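Local coordinates for coat protein (Pseudomonas phage PP7, PDB 2QUX) that self-assembles as dimers into the icosahedral capsid of the phage, packages its RNA genome and represses translation of the viral replicase, at residues 28-33 with 41-46. Sequence-based numbering, arbitrary orientation.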
ATOM      1  N   ARG G  28      18.312  -0.554   2.698  1.00 71.16           N
ATOM      2  CA  ARG G  28      17.212  -1.404   3.205  1.00 59.01           C
ATOM      3  C   ARG G  28      17.033  -1.287   4.733  1.00 55.90           C
ATOM      4  O   ARG G  28      17.974  -0.951   5.444  1.00 47.37           O
ATOM      5  CB  ARG G  28      17.567  -2.853   2.853  1.00 47.46           C
ATOM      6  CG  ARG G  28      16.461  -3.889   2.899  1.00 51.14           C
ATOM      7  CD  ARG G  28      17.110  -5.271   2.999  1.00 52.63           C
ATOM      8  NE  ARG G  28      16.181  -6.387   2.862  1.00 72.32           N
ATOM      9  CZ  ARG G  28      16.494  -7.681   3.022  1.00 88.76           C
ATOM     10  NH1 ARG G  28      17.739  -8.073   3.335  1.00 80.03           N
ATOM     11  NH2 ARG G  28      15.541  -8.606   2.872  1.00 85.38           N
ATOM     12  N   GLN G  29      15.824  -1.566   5.230  1.00 46.61           N
ATOM     13  CA  GLN G  29      15.546  -1.618   6.680  1.00 39.12           C
ATOM     14  C   GLN G  29      14.574  -2.730   6.959  1.00 31.88           C
ATOM     15  O   GLN G  29      13.709  -2.998   6.144  1.00 38.14           O
ATOM     16  CB  GLN G  29      14.916  -0.333   7.231  1.00 40.20           C
ATOM     17  CG  GLN G  29      15.431   0.971   6.674  1.00 52.38           C
ATOM     18  CD  GLN G  29      14.668   2.123   7.240  1.00 57.94           C
ATOM     19  OE1 GLN G  29      13.704   2.608   6.629  1.00 50.77           O
ATOM     20  NE2 GLN G  29      15.058   2.553   8.439  1.00 41.63           N
ATOM     21  N   ILE G  30      14.719  -3.357   8.121  1.00 39.57           N
ATOM     22  CA  ILE G  30      13.820  -4.402   8.573  1.00 33.86           C
ATOM     23  C   ILE G  30      13.433  -4.102  10.035  1.00 41.60           C
ATOM     24  O   ILE G  30      14.314  -3.915  10.886  1.00 33.44           O
ATOM     25  CB  ILE G  30      14.452  -5.790   8.447  1.00 28.12           C
ATOM     26  CG1 ILE G  30      14.825  -6.091   6.980  1.00 39.25           C
ATOM     27  CG2 ILE G  30      13.498  -6.857   8.976  1.00 35.52           C
ATOM     28  CD1 ILE G  30      15.508  -7.459   6.774  1.00 42.78           C
ATOM     29  N   PHE G  31      12.121  -3.995  10.272  1.00 35.13           N
ATOM     30  CA  PHE G  31      11.514  -3.888  11.591  1.00 38.74           C
ATOM     31  C   PHE G  31      10.745  -5.185  11.856  1.00 34.54           C
ATOM     32  O   PHE G  31      10.040  -5.668  10.984  1.00 41.38           O
ATOM     33  CB  PHE G  31      10.545  -2.681  11.680  1.00 28.20           C
ATOM     34  CG  PHE G  31      11.200  -1.351  11.452  1.00 28.49           C
ATOM     35  CD1 PHE G  31      11.496  -0.521  12.522  1.00 38.15           C
ATOM     36  CD2 PHE G  31      11.565  -0.944  10.179  1.00 36.55           C
ATOM     37  CE1 PHE G  31      12.135   0.677  12.328  1.00 27.59           C
ATOM     38  CE2 PHE G  31      12.198   0.272   9.987  1.00 26.04           C
ATOM     39  CZ  PHE G  31      12.479   1.074  11.059  1.00 37.93           C
ATOM     40  N   GLU G  32      10.874  -5.723  13.061  1.00 30.29           N
ATOM     41  CA  GLU G  32      10.148  -6.909  13.476  1.00 39.29           C
ATOM     42  C   GLU G  32       9.486  -6.698  14.850  1.00 45.79           C
ATOM     43  O   GLU G  32      10.035  -6.020  15.711  1.00 41.60           O
ATOM     44  CB  GLU G  32      11.123  -8.078  13.546  1.00 42.21           C
ATOM     45  CG  GLU G  32      10.504  -9.393  13.208  1.00 46.81           C
ATOM     46  CD  GLU G  32      11.480 -10.560  13.261  1.00 53.59           C
ATOM     47  OE1 GLU G  32      12.378 -10.564  14.125  1.00 52.92           O
ATOM     48  OE2 GLU G  32      11.310 -11.496  12.452  1.00 60.64           O
ATOM     49  N   GLU G  33       8.317  -7.296  15.057  1.00 42.79           N
ATOM     50  CA  GLU G  33       7.642  -7.228  16.352  1.00 42.67           C
ATOM     51  C   GLU G  33       8.257  -8.206  17.350  1.00 44.46           C
ATOM     52  O   GLU G  33       8.179  -9.414  17.131  1.00 49.28           O
ATOM     53  CB  GLU G  33       6.167  -7.558  16.177  1.00 36.93           C
ATOM     54  CG  GLU G  33       5.322  -7.225  17.392  1.00 54.39           C
ATOM     55  CD  GLU G  33       3.911  -7.725  17.291  1.00 51.25           C
ATOM     56  OE1 GLU G  33       3.679  -8.763  16.635  1.00 59.13           O
ATOM     57  OE2 GLU G  33       3.039  -7.081  17.901  1.00 70.72           O
ATOM     58  N   ARG G  41       7.405 -13.693  13.293  1.00 39.57           N
ATOM     59  CA  ARG G  41       7.110 -12.386  13.882  1.00 34.59           C
ATOM     60  C   ARG G  41       6.676 -11.451  12.777  1.00 39.60           C
ATOM     61  O   ARG G  41       7.104 -11.612  11.630  1.00 42.13           O
ATOM     62  CB  ARG G  41       8.316 -11.829  14.625  1.00 31.66           C
ATOM     63  CG  ARG G  41       8.673 -12.671  15.804  1.00 33.70           C
ATOM     64  CD  ARG G  41       9.899 -12.187  16.548  1.00 24.47           C
ATOM     65  NE  ARG G  41       9.897 -12.740  17.898  1.00 36.28           N
ATOM     66  CZ  ARG G  41      10.627 -12.325  18.929  1.00 26.30           C
ATOM     67  NH1 ARG G  41      11.489 -11.319  18.840  1.00 60.01           N
ATOM     68  NH2 ARG G  41      10.481 -12.967  20.078  1.00 37.92           N
ATOM     69  N   LEU G  42       5.763 -10.534  13.104  1.00 41.69           N
ATOM     70  CA  LEU G  42       5.276  -9.566  12.132  1.00 42.30           C
ATOM     71  C   LEU G  42       6.495  -8.745  11.722  1.00 34.41           C
ATOM     72  O   LEU G  42       7.236  -8.295  12.585  1.00 35.20           O
ATOM     73  CB  LEU G  42       4.186  -8.678  12.742  1.00 29.11           C
ATOM     74  CG  LEU G  42       3.549  -7.571  11.892  1.00 36.68           C
ATOM     75  CD1 LEU G  42       2.537  -8.155  10.909  1.00 36.33           C
ATOM     76  CD2 LEU G  42       2.906  -6.518  12.797  1.00 37.97           C
ATOM     77  N   ARG G  43       6.696  -8.595  10.412  1.00 36.37           N
ATOM     78  CA  ARG G  43       7.894  -7.985   9.859  1.00 32.43           C
ATOM     79  C   ARG G  43       7.559  -6.923   8.819  1.00 30.81           C
ATOM     80  O   ARG G  43       6.724  -7.163   7.966  1.00 25.71           O
ATOM     81  CB  ARG G  43       8.740  -9.078   9.212  1.00 40.99           C
ATOM     82  CG  ARG G  43      10.138  -8.653   8.823  1.00 48.73           C
ATOM     83  CD  ARG G  43      10.874  -9.782   8.144  1.00 48.16           C
ATOM     84  NE  ARG G  43      11.636 -10.570   9.111  1.00 55.09           N
ATOM     85  CZ  ARG G  43      12.962 -10.749   9.128  1.00 50.23           C
ATOM     86  NH1 ARG G  43      13.780 -10.223   8.208  1.00 51.18           N
ATOM     87  NH2 ARG G  43      13.492 -11.488  10.096  1.00 46.16           N
ATOM     88  N   LEU G  44       8.241  -5.774   8.885  1.00 24.50           N
ATOM     89  CA  LEU G  44       8.176  -4.735   7.864  1.00 32.52           C
ATOM     90  C   LEU G  44       9.574  -4.594   7.242  1.00 33.73           C
ATOM     91  O   LEU G  44      10.531  -4.272   7.943  1.00 33.92           O
ATOM     92  CB  LEU G  44       7.720  -3.387   8.460  1.00 25.32           C
ATOM     93  CG  LEU G  44       7.682  -2.195   7.494  1.00 23.33           C
ATOM     94  CD1 LEU G  44       6.587  -2.382   6.358  1.00 20.81           C
ATOM     95  CD2 LEU G  44       7.511  -0.926   8.266  1.00 24.38           C
ATOM     96  N   THR G  45       9.681  -4.857   5.938  1.00 39.81           N
ATOM     97  CA  THR G  45      10.899  -4.592   5.178  1.00 28.45           C
ATOM     98  C   THR G  45      10.671  -3.340   4.343  1.00 27.77           C
ATOM     99  O   THR G  45       9.658  -3.232   3.691  1.00 33.87           O
ATOM    100  CB  THR G  45      11.277  -5.773   4.286  1.00 30.50           C
ATOM    101  OG1 THR G  45      11.292  -6.953   5.088  1.00 34.55           O
ATOM    102  CG2 THR G  45      12.693  -5.557   3.644  1.00 36.51           C
ATOM    103  N   ALA G  46      11.618  -2.404   4.379  1.00 24.74           N
ATOM    104  CA  ALA G  46      11.505  -1.141   3.670  1.00 36.12           C
ATOM    105  C   ALA G  46      12.833  -0.808   3.005  1.00 31.99           C
ATOM    106  O   ALA G  46      13.890  -1.060   3.577  1.00 33.60           O
ATOM    107  CB  ALA G  46      11.105  -0.003   4.649  1.00 28.44           C
TER
HETATM  108  O   HOH W   1      10.478 -14.061  13.089  1.00 41.01           O
HETATM  109  O   HOH W   2      13.332 -11.171  16.407  1.00 47.75           O
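Glu32 and Arg43 face each other as a non-hydrogen-bonded pair of the antiparallel beta hairpin 28-32/43-50, in the middle of the coat-protein sheet. Phe31 and Leu44 form the hydrogen-bonded pair beside them: Phe31 N bonds Leu44 O at 2.8 Å, and Leu44 N returns the bond to Phe31 O.

The two faces differ in character. Apolar side chains suit the one buried against the second subunit, Phe31 on its Gly124, Leu44 on its Leu107 and Ala46 on its Leu123; Gln29 adds a polar anchor, its NE2 bonding Leu123 O there. Ile30, Glu32, Arg43 and Thr45 line the other, mixed face, probably the RNA side: Arg43 binds RNA, as do nearby Lys62 and Asp64, although the contact's nearest atom is about 9 Å from the bound RNA.

Arginine's long chain can serve two neighbours. A bend at chi3 (-92°) lays the guanidinium across Ile30, NH1 3.5 Å from Ile30 CG2, while NH2 forms a salt bridge with Glu32 OE2 at 3.2 Å, from above the carboxylate plane.

Arg41 crosses Glu32 at about a right angle. Two waters link them: one donates to Glu32 OE2 and accepts from Arg41's backbone N; the other donates to Glu32 OE1 and accepts weakly from Arg41 NH1.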